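Local coordinates for protein LIN-41 (Caenorhabditis elegans, PDB 4UMG) that controls the onset of developmental plasticity in the worm as a TRIM-NHL protein that carries an immunoglobulin-like filamin domain, at residues S3-K8 with L114-P119; S10-D15 with S121-T126; K18-E23 with L99-S104; S71-F76 with V87-R92; I78-S83 with G107-N112. One frame throughout, in Å; residues are numbered along the deposited sequence.

Interaction 1 of 5, residues S3-K8 with L114-P119; sequences SGPCAK and LVKGTP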
# COMPACT_ATOMS: atom_id res chain seq x y z
N SER A 3 -10.03 15.45 -11.32
CA SER A 3 -10.27 15.87 -9.94
C SER A 3 -9.30 15.22 -8.94
O SER A 3 -9.31 15.55 -7.75
CB SER A 3 -11.72 15.61 -9.54
OG SER A 3 -11.99 16.08 -8.23
N GLY A 4 -8.47 14.31 -9.44
CA GLY A 4 -7.48 13.62 -8.63
C GLY A 4 -8.03 12.44 -7.85
O GLY A 4 -9.25 12.22 -7.86
N PRO A 5 -7.17 11.67 -7.15
CA PRO A 5 -7.67 10.50 -6.41
C PRO A 5 -8.50 10.87 -5.19
O PRO A 5 -8.38 11.98 -4.66
CB PRO A 5 -6.39 9.74 -6.05
CG PRO A 5 -5.35 10.81 -5.93
CD PRO A 5 -5.70 11.80 -7.01
N CYS A 6 -9.38 9.95 -4.78
CA CYS A 6 -10.29 10.11 -3.66
C CYS A 6 -9.96 8.99 -2.70
O CYS A 6 -10.02 7.82 -3.07
CB CYS A 6 -11.74 10.03 -4.15
SG CYS A 6 -12.96 9.87 -2.83
N ALA A 7 -9.61 9.32 -1.45
CA ALA A 7 -9.23 8.30 -0.51
C ALA A 7 -10.28 7.20 -0.29
O ALA A 7 -9.95 6.01 -0.35
CB ALA A 7 -8.84 8.94 0.83
N LYS A 8 -11.53 7.57 -0.03
CA LYS A 8 -12.59 6.60 0.25
C LYS A 8 -12.89 5.66 -0.90
O LYS A 8 -13.38 4.55 -0.66
CB LYS A 8 -13.88 7.27 0.75
CG LYS A 8 -14.62 8.16 -0.21
CD LYS A 8 -15.67 8.93 0.57
CE LYS A 8 -16.46 9.89 -0.28
NZ LYS A 8 -17.54 10.50 0.55
N LEU A 114 -2.21 6.87 2.27
CA LEU A 114 -2.94 8.12 2.38
C LEU A 114 -3.08 8.79 1.04
O LEU A 114 -2.10 8.96 0.33
CB LEU A 114 -2.22 9.11 3.33
CG LEU A 114 -1.72 8.65 4.70
CD1 LEU A 114 -1.16 9.84 5.47
CD2 LEU A 114 -2.80 8.02 5.53
N VAL A 115 -4.31 9.18 0.71
CA VAL A 115 -4.57 9.91 -0.52
C VAL A 115 -5.03 11.28 -0.05
O VAL A 115 -6.00 11.37 0.72
CB VAL A 115 -5.63 9.20 -1.44
CG1 VAL A 115 -6.28 10.19 -2.40
CG2 VAL A 115 -4.98 8.06 -2.21
N LYS A 116 -4.26 12.33 -0.39
CA LYS A 116 -4.52 13.73 0.01
C LYS A 116 -4.59 13.86 1.54
O LYS A 116 -5.41 14.61 2.09
CB LYS A 116 -5.76 14.31 -0.67
CG LYS A 116 -5.67 14.37 -2.18
CD LYS A 116 -7.02 14.81 -2.74
CE LYS A 116 -7.00 14.85 -4.25
NZ LYS A 116 -8.37 15.01 -4.80
N GLY A 117 -3.76 13.06 2.20
CA GLY A 117 -3.68 13.08 3.66
C GLY A 117 -4.72 12.26 4.38
O GLY A 117 -4.80 12.33 5.60
N THR A 118 -5.51 11.48 3.66
CA THR A 118 -6.55 10.66 4.28
C THR A 118 -6.31 9.18 4.01
O THR A 118 -6.15 8.83 2.85
CB THR A 118 -7.95 11.07 3.74
OG1 THR A 118 -8.22 12.41 4.12
CG2 THR A 118 -9.07 10.13 4.24
N PRO A 119 -6.41 8.29 5.03
CA PRO A 119 -6.23 6.84 4.76
C PRO A 119 -7.21 6.32 3.73
O PRO A 119 -8.41 6.70 3.77
CB PRO A 119 -6.48 6.18 6.12
CG PRO A 119 -6.12 7.27 7.13
CD PRO A 119 -6.60 8.55 6.47
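The tight hairpin between strands 107-115 and 118-130 of the filamin domain, a type I' turn from Val115 to Thr118, is where the N-terminal loop 3-8 lies against the fold. Lys116 does the polar work: CG stands anti to the carbonyl carbon (chi1 -63°), and the rest of the chain runs out extended to the loop. There the ammonium bridges two carbonyls, with NZ 3.1 Å from Ser3 O, in the plane of that carbonyl, and NZ 3.0 Å from Pro5 O, tilted 23° from its plane. One lysine thus ties down the carbonyls of the residues before and after Gly4.

The apolar half centres on Val115. Its CG1 meets the Pro5 ring at CB, 3.7 Å away, and also packs on the backbone N of Ala7. The methyl of Ala7 then rests against both arms of the hairpin, with CB 3.9 Å from Val115 CB and 3.6 Å from Thr118 CG2; the carbonyl Thr118 O lies 3.4 Å from the same Ala7 CB.

Further out, Leu32 and Val73 also pack on Val115, and Asp72 touches both Pro5 and Lys116. The loop therefore joins the hairpin end next to strand 73-78, before the chain enters strand 11-12.

Interaction 2 of 5, residues S10-D15 with S121-T126; sequences SSIVGD and SGCPTT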
# COMPACT_ATOMS: atom_id res chain seq x y z
N SER A 10 -10.51 4.76 -3.24
CA SER A 10 -9.25 4.07 -3.56
C SER A 10 -9.06 2.87 -2.64
O SER A 10 -9.47 2.91 -1.48
CB SER A 10 -8.07 5.04 -3.47
OG SER A 10 -8.30 6.07 -4.42
N SER A 11 -8.50 1.77 -3.16
CA SER A 11 -8.36 0.57 -2.35
C SER A 11 -7.21 -0.31 -2.78
O SER A 11 -6.77 -0.23 -3.92
CB SER A 11 -9.64 -0.27 -2.46
OG SER A 11 -9.89 -0.59 -3.82
N ILE A 12 -6.82 -1.23 -1.91
CA ILE A 12 -5.79 -2.23 -2.24
C ILE A 12 -6.49 -3.31 -3.08
O ILE A 12 -7.64 -3.68 -2.77
CB ILE A 12 -5.15 -2.82 -0.95
CG1 ILE A 12 -4.46 -1.73 -0.10
CG2 ILE A 12 -4.21 -4.00 -1.29
CD1 ILE A 12 -4.24 -2.10 1.40
N VAL A 13 -5.82 -3.79 -4.12
CA VAL A 13 -6.32 -4.83 -5.02
C VAL A 13 -6.07 -6.21 -4.38
O VAL A 13 -4.92 -6.62 -4.22
CB VAL A 13 -5.68 -4.72 -6.43
CG1 VAL A 13 -6.16 -5.83 -7.37
CG2 VAL A 13 -5.94 -3.35 -7.05
N GLY A 14 -7.15 -6.88 -3.98
CA GLY A 14 -7.10 -8.21 -3.38
C GLY A 14 -6.66 -8.23 -1.93
O GLY A 14 -6.45 -7.17 -1.31
N ASP A 15 -6.55 -9.44 -1.36
CA ASP A 15 -6.12 -9.62 0.03
C ASP A 15 -4.76 -10.32 0.14
O ASP A 15 -4.35 -10.68 1.24
CB ASP A 15 -7.20 -10.33 0.87
CG ASP A 15 -8.45 -9.51 1.10
OD1 ASP A 15 -8.45 -8.65 2.01
OD2 ASP A 15 -9.46 -9.76 0.39
N SER A 121 -9.50 3.30 1.67
CA SER A 121 -10.39 2.28 2.24
C SER A 121 -9.55 1.09 2.70
O SER A 121 -8.66 0.63 1.99
CB SER A 121 -11.43 1.84 1.22
OG SER A 121 -10.79 1.16 0.15
N GLY A 122 -9.80 0.65 3.92
CA GLY A 122 -9.10 -0.50 4.46
C GLY A 122 -7.81 -0.21 5.17
O GLY A 122 -7.19 -1.15 5.67
N CYS A 123 -7.38 1.08 5.26
CA CYS A 123 -6.11 1.45 5.92
C CYS A 123 -6.31 2.27 7.21
O CYS A 123 -7.30 3.00 7.30
CB CYS A 123 -5.17 2.15 4.96
SG CYS A 123 -4.47 1.07 3.70
N PRO A 124 -5.41 2.16 8.22
CA PRO A 124 -4.20 1.31 8.26
C PRO A 124 -4.55 -0.14 8.51
O PRO A 124 -5.65 -0.44 9.02
CB PRO A 124 -3.42 1.86 9.45
CG PRO A 124 -4.50 2.42 10.39
CD PRO A 124 -5.57 2.95 9.46
N THR A 125 -3.63 -1.03 8.16
CA THR A 125 -3.88 -2.44 8.29
C THR A 125 -2.59 -3.22 8.64
O THR A 125 -1.49 -2.66 8.60
CB THR A 125 -4.55 -2.93 6.99
OG1 THR A 125 -4.90 -4.30 7.16
CG2 THR A 125 -3.65 -2.73 5.76
N THR A 126 -2.75 -4.51 8.96
CA THR A 126 -1.69 -5.42 9.35
C THR A 126 -1.30 -6.27 8.17
O THR A 126 -2.16 -6.61 7.35
CB THR A 126 -2.17 -6.27 10.56
OG1 THR A 126 -2.28 -5.41 11.72
CG2 THR A 126 -1.28 -7.48 10.88
O HOH W 1 -8.17 -1.53 0.61
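Two hydrogen bonds from one residue hold the start of this contact: Ser121 gives both its backbone N and its hydroxyl to the carbonyl of Ser10. The hydroxyl bond is the shorter, Ser121 OG to Ser10 O at 2.7 Å against 3.2 Å for Ser121 N to Ser10 O. The two donors reach the oxygen from opposite faces of the carbonyl plane, the hydroxyl tilted 29° from it. Ser121 OG sits between its own backbone N and carbonyl carbon (chi1 66°), which turns it toward the carbonyl of Ser10 and also brings it 3.2 Å from Ser11 CB.

A water continues the link one step along. It accepts from Ile12 N at 2.9 Å and donates to Ser121 O at 2.6 Å, joining two backbone atoms that do not bond directly.

Apolar contact is lighter: Ile12 CD1 lies 3.9 Å from Cys123 SG, with Thr125 CG2 more distant. Phe17 packs on both Ile12 and Thr125, and Ile28 and Ile113 also touch Ile12.

Strand 11-12 pairs with 26-31 through Ser11, and strand 19-21, in parallel, with 118-130: an N-terminal edge split between the sheets, as in immunoglobulin-like folds with a divided first strand.

Interaction 3 of 5, residues K18-E23 with L99-S104; sequences KKAIRE and LSYYPS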
# COMPACT_ATOMS: atom_id res chain seq x y z
N LYS A 18 -2.03 -9.20 2.88
CA LYS A 18 -2.12 -9.59 4.29
C LYS A 18 -1.02 -10.56 4.74
O LYS A 18 -0.74 -10.68 5.94
CB LYS A 18 -3.51 -10.20 4.60
CG LYS A 18 -4.67 -9.21 4.49
CD LYS A 18 -4.74 -8.20 5.66
CE LYS A 18 -4.92 -8.82 7.03
NZ LYS A 18 -4.56 -7.87 8.10
N LYS A 19 -0.42 -11.27 3.79
CA LYS A 19 0.57 -12.28 4.07
C LYS A 19 1.75 -12.12 3.14
O LYS A 19 1.58 -11.95 1.93
CB LYS A 19 -0.03 -13.69 3.93
CG LYS A 19 -1.05 -14.02 5.02
CD LYS A 19 -1.61 -15.43 4.89
CE LYS A 19 -2.68 -15.71 5.93
NZ LYS A 19 -2.17 -15.57 7.33
N ALA A 20 2.96 -12.20 3.70
CA ALA A 20 4.17 -12.08 2.91
C ALA A 20 5.34 -12.86 3.50
O ALA A 20 5.26 -13.41 4.60
CB ALA A 20 4.52 -10.62 2.67
N ILE A 21 6.38 -13.02 2.69
CA ILE A 21 7.54 -13.81 3.08
C ILE A 21 8.73 -12.91 3.38
O ILE A 21 9.05 -12.00 2.60
CB ILE A 21 7.84 -14.90 2.02
CG1 ILE A 21 6.61 -15.84 1.82
CG2 ILE A 21 9.10 -15.70 2.37
CD1 ILE A 21 6.67 -16.80 0.60
N ARG A 22 9.39 -13.21 4.49
CA ARG A 22 10.59 -12.50 4.93
C ARG A 22 11.66 -12.54 3.85
O ARG A 22 11.84 -13.56 3.16
CB ARG A 22 11.12 -13.14 6.22
CG ARG A 22 12.23 -12.36 6.93
CD ARG A 22 12.75 -13.11 8.15
NE ARG A 22 13.37 -14.39 7.80
CZ ARG A 22 13.91 -15.22 8.69
NH1 ARG A 22 13.92 -14.92 9.98
NH2 ARG A 22 14.45 -16.37 8.29
N GLU A 23 12.37 -11.41 3.72
CA GLU A 23 13.52 -11.25 2.82
C GLU A 23 13.21 -11.51 1.34
O GLU A 23 14.05 -12.00 0.58
CB GLU A 23 14.71 -12.14 3.31
CG GLU A 23 15.23 -11.73 4.67
CD GLU A 23 16.33 -12.61 5.23
OE1 GLU A 23 17.39 -12.74 4.58
OE2 GLU A 23 16.15 -13.14 6.35
N LEU A 99 3.19 -0.78 -4.95
CA LEU A 99 3.94 -0.44 -3.76
C LEU A 99 4.88 -1.60 -3.47
O LEU A 99 4.42 -2.73 -3.40
CB LEU A 99 3.00 -0.26 -2.58
CG LEU A 99 1.95 0.85 -2.71
CD1 LEU A 99 1.18 0.98 -1.42
CD2 LEU A 99 2.58 2.20 -3.02
N SER A 100 6.17 -1.33 -3.42
CA SER A 100 7.15 -2.39 -3.20
C SER A 100 7.93 -2.17 -1.93
O SER A 100 8.30 -1.04 -1.62
CB SER A 100 8.12 -2.50 -4.38
OG SER A 100 7.42 -3.03 -5.49
N TYR A 101 8.13 -3.24 -1.15
CA TYR A 101 8.90 -3.15 0.07
C TYR A 101 9.64 -4.46 0.36
O TYR A 101 9.29 -5.50 -0.19
CB TYR A 101 8.02 -2.70 1.26
CG TYR A 101 7.10 -3.79 1.77
CD1 TYR A 101 5.90 -4.07 1.13
CD2 TYR A 101 7.41 -4.50 2.93
CE1 TYR A 101 5.03 -5.05 1.62
CE2 TYR A 101 6.60 -5.53 3.38
CZ TYR A 101 5.40 -5.80 2.72
OH TYR A 101 4.57 -6.79 3.17
N TYR A 102 10.65 -4.41 1.22
CA TYR A 102 11.47 -5.59 1.55
C TYR A 102 11.40 -5.84 3.05
O TYR A 102 12.02 -5.09 3.82
CB TYR A 102 12.89 -5.33 1.11
CG TYR A 102 13.82 -6.52 1.29
CD1 TYR A 102 13.95 -7.47 0.28
CD2 TYR A 102 14.62 -6.64 2.41
CE1 TYR A 102 14.84 -8.53 0.41
CE2 TYR A 102 15.56 -7.67 2.53
CZ TYR A 102 15.67 -8.61 1.52
OH TYR A 102 16.54 -9.66 1.62
N PRO A 103 10.60 -6.83 3.49
CA PRO A 103 10.49 -7.10 4.93
C PRO A 103 11.67 -7.94 5.40
O PRO A 103 11.74 -9.12 5.06
CB PRO A 103 9.16 -7.83 5.06
CG PRO A 103 8.93 -8.46 3.71
CD PRO A 103 9.78 -7.77 2.69
N SER A 104 12.60 -7.34 6.16
CA SER A 104 13.83 -8.05 6.58
C SER A 104 13.61 -9.01 7.75
O SER A 104 14.39 -9.95 7.94
CB SER A 104 14.93 -7.05 6.92
OG SER A 104 14.73 -6.44 8.18
O HOH W 2 18.19 -9.70 3.74
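Ala20 meets Tyr101 where strand 19-21 passes the end of strand 96-101, at one end of the immunoglobulin-like filamin sandwich. The segments do not pair as strands here; Arg22 and Glu23 come closest to Pro103 and Ser104, with CA atoms 5.4 and 4.9 Å apart respectively. Ala20 offers only its methyl, CB 3.9 Å from Tyr101 OH. The hydroxyl at the end of the Tyr101 ring is what reaches that methyl, and Met127 and Ile129 of strand 118-130 also touch Tyr101.

At Ile21 the backbone takes over: Ile21 O lies 3.7 Å from Pro103 CG, while CB points away. Arg22 follows with its CA making a CH...O contact to Pro103 O. Its CG, anti to the backbone N (chi1 -170°), comes alongside the next carbonyl, 3.4 Å from Ser104 O. The bend at chi3 sets NE off that line, and farther out NH1 forms a salt bridge with Glu106.

Glu23 closes the contact. Glu23 N donates to Pro103 O at 2.7 Å, nearly straight with 173° at the hydrogen, and this is the direct hydrogen bond between the segments. Glu23 also lies against the Tyr102 ring, with its backbone C obliquely placed near CE1 and its CB against the hydroxyl. Glu23 OE2 makes a salt bridge with Arg22 NE by charge alone, since no N-H of the guanidinium points at it. The carboxylate plane is 59° from that of the Tyr102 ring, and a water joins the two groups: it donates to Glu23 OE1 at 3.3 Å and lies in the ring plane, 2.7 Å from Tyr102 OH.

Interaction 4 of 5, residues S71-F76 with V87-R92; sequences SDVQAF and VTMTPR
Val73 and Ala75 face Met89 and Val87 across the core of the immunoglobulin-like filamin sandwich. Strands 73-78 and 84-91 follow each other as a beta hairpin, but here they have parted into the two facing sheets: 73-78 pairs with 107-115, and 84-91 with 96-101. The axes of the short stretches 73-76 and 88-91 approach to 8.5 Å, with 143° between their directions, roughly antiparallel. No hydrogen bond joins the segments at this point, and side chains bridge the spread from sheet to sheet.

The chief bump is the end of Met89. Its CG lies between the backbone N and the carbonyl carbon (chi1 75°), and a turn at chi3 (66°) folds CE toward the other strand. That methyl drops into the hollow between Val73 and Ala75. It touches Val73 CG1 at 3.8 Å and Ala75 CB at 4.0 Å, and also rests on the backbone there, near Ala75 N and with Val73 O 3.7 Å from the same CE. Met89 SD lies 4.0 Å from Val73 CG1.

Val87 makes the second fit. Its CG1 meets the Ala75 methyl, and CG2 leans toward the carbonyl carbon of Phe76. The small Ala75 methyl thus meets both Met89 CE and Val87 CG1.

Leu99 of strand 96-101 also packs on Ala75, Val87 and Met89, and Ile113 of strand 107-115 adds to Ala75. At the Val87 end, Val87 CB is 3.9 Å from Ala75 O and Val87 CG1 is 4.1 Å from Ala75 CB.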
# COMPACT_ATOMS: atom_id res chain seq x y z
N SER A 71 1.86 12.86 -6.58
CA SER A 71 2.22 13.71 -5.43
C SER A 71 1.17 13.73 -4.31
O SER A 71 1.46 14.19 -3.20
CB SER A 71 2.52 15.13 -5.90
OG SER A 71 1.51 15.63 -6.77
N ASP A 72 -0.04 13.20 -4.58
CA ASP A 72 -1.16 13.14 -3.64
C ASP A 72 -1.21 11.82 -2.86
O ASP A 72 -2.06 11.67 -1.98
CB ASP A 72 -2.49 13.31 -4.40
CG ASP A 72 -2.73 14.68 -4.99
OD1 ASP A 72 -2.66 15.67 -4.23
OD2 ASP A 72 -3.09 14.76 -6.18
N VAL A 73 -0.33 10.86 -3.18
CA VAL A 73 -0.34 9.54 -2.56
C VAL A 73 0.91 9.33 -1.68
O VAL A 73 2.03 9.57 -2.11
CB VAL A 73 -0.48 8.42 -3.65
CG1 VAL A 73 -0.42 7.01 -3.05
CG2 VAL A 73 -1.77 8.58 -4.45
N GLN A 74 0.69 8.87 -0.45
CA GLN A 74 1.76 8.56 0.49
C GLN A 74 1.53 7.13 0.96
O GLN A 74 0.39 6.72 1.17
CB GLN A 74 1.71 9.51 1.69
CG GLN A 74 1.90 10.98 1.32
CD GLN A 74 1.94 11.85 2.54
OE1 GLN A 74 3.01 12.17 3.06
NE2 GLN A 74 0.78 12.24 3.04
N ALA A 75 2.59 6.35 1.11
CA ALA A 75 2.43 4.99 1.61
C ALA A 75 3.58 4.71 2.57
O ALA A 75 4.73 5.05 2.26
CB ALA A 75 2.45 3.99 0.47
N PHE A 76 3.28 4.17 3.74
CA PHE A 76 4.36 3.77 4.62
C PHE A 76 4.12 2.39 5.19
O PHE A 76 2.99 1.94 5.32
CB PHE A 76 4.71 4.77 5.70
CG PHE A 76 3.56 5.07 6.57
CD1 PHE A 76 3.27 4.25 7.66
CD2 PHE A 76 2.82 6.23 6.39
CE1 PHE A 76 2.20 4.55 8.50
CE2 PHE A 76 1.80 6.56 7.27
CZ PHE A 76 1.49 5.72 8.31
N VAL A 87 9.34 2.28 1.13
CA VAL A 87 8.30 1.83 0.17
C VAL A 87 8.54 2.52 -1.17
O VAL A 87 8.60 3.74 -1.22
CB VAL A 87 6.86 2.13 0.70
CG1 VAL A 87 5.80 1.69 -0.30
CG2 VAL A 87 6.64 1.45 2.05
N THR A 88 8.65 1.75 -2.26
CA THR A 88 8.83 2.35 -3.57
C THR A 88 7.47 2.36 -4.26
O THR A 88 6.79 1.33 -4.26
CB THR A 88 9.87 1.52 -4.34
OG1 THR A 88 11.13 1.66 -3.68
CG2 THR A 88 9.98 1.94 -5.81
N MET A 89 7.07 3.51 -4.82
CA MET A 89 5.81 3.58 -5.53
C MET A 89 6.05 3.88 -7.00
O MET A 89 6.76 4.83 -7.36
CB MET A 89 4.77 4.47 -4.86
CG MET A 89 4.94 5.95 -4.97
SD MET A 89 3.34 6.67 -4.47
CE MET A 89 3.31 6.18 -2.73
N THR A 90 5.61 2.95 -7.82
CA THR A 90 5.75 2.99 -9.28
C THR A 90 4.37 3.25 -9.87
O THR A 90 3.49 2.40 -9.68
CB THR A 90 6.32 1.63 -9.76
OG1 THR A 90 7.48 1.32 -9.01
CG2 THR A 90 6.63 1.62 -11.26
N PRO A 91 4.19 4.34 -10.67
CA PRO A 91 2.88 4.55 -11.30
C PRO A 91 2.72 3.57 -12.46
O PRO A 91 3.69 3.27 -13.17
CB PRO A 91 2.95 6.00 -11.81
CG PRO A 91 4.40 6.26 -12.01
CD PRO A 91 5.14 5.42 -11.01
N ARG A 92 1.52 3.03 -12.59
CA ARG A 92 1.19 2.10 -13.67
C ARG A 92 0.03 2.69 -14.45
O ARG A 92 -0.48 3.75 -14.09
CB ARG A 92 0.87 0.69 -13.11
CG ARG A 92 2.09 -0.02 -12.51
CD ARG A 92 3.03 -0.57 -13.58
NE ARG A 92 4.22 -1.19 -13.00
CZ ARG A 92 5.47 -0.96 -13.40
NH1 ARG A 92 5.71 -0.10 -14.39
NH2 ARG A 92 6.48 -1.57 -12.82

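Interaction 5 of 5, residues I78-S83 with G107-N112; sequences ISPDGS and GSYTLN
Tyr109 presents one face of its ring to Ser79 and Pro80, and these CH-pi contacts are the heart of the interaction. Pro80 CD sits over that face, 3.7 Å from the ring centroid and 22° off the normal, with Ser79 CA on the same side at 4.0 Å from the centroid. The proline ring crosses the tyrosine obliquely and runs on to the strand backbone, where Pro80 CG lies 3.5 Å from Ser108 N, close beside Gly107.

Next to the CH-pi contacts, Ile78 and Thr110 form an antiparallel hydrogen-bonded pair. Ile78 N to Thr110 O and Thr110 N to Ile78 O are both 2.9 Å. A water sits by Ile78 O, Ser108 O and the hydroxyl of Thr110, at the point where the paired strands part.

What positions the ring and the loop lies one shell out. The Tyr109 hydroxyl is anchored on Ile105 O, while Val77, Val85 and Ile129 pack around the residue. Ser79 and Pro80 begin a type I turn ending at Gly82, where Gly82 N bonds to Ser79 O. Asp81 OD1 accepts from Ser83 N at 3.1 Å, which makes an Asx turn; Ser83 OG adds a second bond to the same oxygen, from the same face of the carboxylate plane. The backbone bond from Ser79 N to Ser83 O, 2.8 Å, closes the loop.

The chemistry is therefore divided: backbone bonds set the strand pairing, and the aromatic face holds the departing turn by C-H groups that would be slightly polarised by the adjoining peptide nitrogen.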
# COMPACT_ATOMS: atom_id res chain seq x y z
N ILE A 78 5.65 -0.00 8.45
CA ILE A 78 6.39 -0.05 9.71
C ILE A 78 6.62 -1.49 10.04
O ILE A 78 5.68 -2.29 10.00
CB ILE A 78 5.62 0.63 10.85
CG1 ILE A 78 5.07 1.99 10.39
CG2 ILE A 78 6.50 0.75 12.08
CD1 ILE A 78 6.21 3.01 9.73
N SER A 79 7.86 -1.83 10.42
CA SER A 79 8.18 -3.19 10.73
C SER A 79 7.71 -3.52 12.18
O SER A 79 7.26 -2.61 12.89
CB SER A 79 9.68 -3.41 10.53
OG SER A 79 10.36 -2.86 11.64
N PRO A 80 7.78 -4.81 12.63
CA PRO A 80 7.33 -5.18 13.97
C PRO A 80 8.08 -4.53 15.14
O PRO A 80 7.57 -4.54 16.27
CB PRO A 80 7.49 -6.71 14.00
CG PRO A 80 7.59 -7.12 12.59
CD PRO A 80 8.26 -6.00 11.89
N ASP A 81 9.28 -3.98 14.88
CA ASP A 81 10.09 -3.30 15.90
C ASP A 81 9.91 -1.75 15.86
O ASP A 81 10.63 -1.03 16.56
CB ASP A 81 11.58 -3.72 15.81
CG ASP A 81 12.36 -3.19 14.61
OD1 ASP A 81 11.80 -2.39 13.83
OD2 ASP A 81 13.55 -3.55 14.47
N GLY A 82 8.94 -1.27 15.06
CA GLY A 82 8.67 0.15 14.97
C GLY A 82 9.49 0.96 13.99
O GLY A 82 9.28 2.18 13.88
N SER A 83 10.34 0.29 13.18
CA SER A 83 11.20 0.96 12.21
C SER A 83 10.45 1.14 10.90
O SER A 83 9.68 0.26 10.51
CB SER A 83 12.46 0.13 11.93
OG SER A 83 13.22 -0.10 13.10
N GLY A 107 7.15 -11.18 11.35
CA GLY A 107 6.22 -10.55 12.28
C GLY A 107 5.16 -9.64 11.70
O GLY A 107 4.88 -9.63 10.51
N SER A 108 4.56 -8.87 12.59
CA SER A 108 3.42 -8.03 12.30
C SER A 108 3.77 -6.63 11.81
O SER A 108 4.16 -5.79 12.60
CB SER A 108 2.51 -7.96 13.52
OG SER A 108 1.25 -7.43 13.16
N TYR A 109 3.70 -6.41 10.50
CA TYR A 109 3.97 -5.10 9.88
C TYR A 109 2.71 -4.25 9.84
O TYR A 109 1.60 -4.77 9.87
CB TYR A 109 4.49 -5.31 8.44
CG TYR A 109 5.94 -5.77 8.38
CD1 TYR A 109 6.32 -7.01 8.89
CD2 TYR A 109 6.92 -4.98 7.78
CE1 TYR A 109 7.64 -7.45 8.82
CE2 TYR A 109 8.25 -5.40 7.74
CZ TYR A 109 8.60 -6.63 8.26
OH TYR A 109 9.89 -7.06 8.16
N THR A 110 2.89 -2.93 9.75
CA THR A 110 1.78 -2.00 9.67
C THR A 110 1.87 -1.32 8.33
O THR A 110 2.94 -0.86 7.96
CB THR A 110 1.86 -0.95 10.76
OG1 THR A 110 2.01 -1.60 12.01
CG2 THR A 110 0.61 -0.08 10.80
N LEU A 111 0.72 -1.21 7.63
CA LEU A 111 0.67 -0.53 6.35
C LEU A 111 -0.34 0.57 6.43
O LEU A 111 -1.44 0.36 6.95
CB LEU A 111 0.19 -1.53 5.28
CG LEU A 111 -0.14 -0.96 3.89
CD1 LEU A 111 1.10 -0.40 3.17
CD2 LEU A 111 -0.83 -2.01 3.03
N ASN A 112 0.01 1.73 5.92
CA ASN A 112 -0.97 2.82 5.78
C ASN A 112 -0.76 3.50 4.42
O ASN A 112 0.37 3.71 4.03
CB ASN A 112 -0.96 3.83 6.96
CG ASN A 112 -2.29 4.56 7.13
OD1 ASN A 112 -3.20 4.39 6.32
ND2 ASN A 112 -2.47 5.37 8.19
O HOH W 3 4.21 -3.03 12.81

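All five contacts knit one immunoglobulin-like filamin domain, and no ligand site is involved. Strand 107-115 runs from interaction 5 to interaction 1, whose centres are about 22 Å apart, and its pairing with strand 73-78 joins both to interaction 4: Leu114 N to Gln74 O is 2.8 Å, and Phe76 N to Asn112 O is 3.0 Å. Strand 118-130 carries the hairpin of interaction 1 into interaction 2, centred about 13 Å away. Interactions 3 and 5 lie about 10 Å apart between centres and meet at Pro103 CB and Tyr109 OH, 3.3 Å. Interactions 1 and 3 occupy opposite sides of the chain's centre, about 24 Å between their centres.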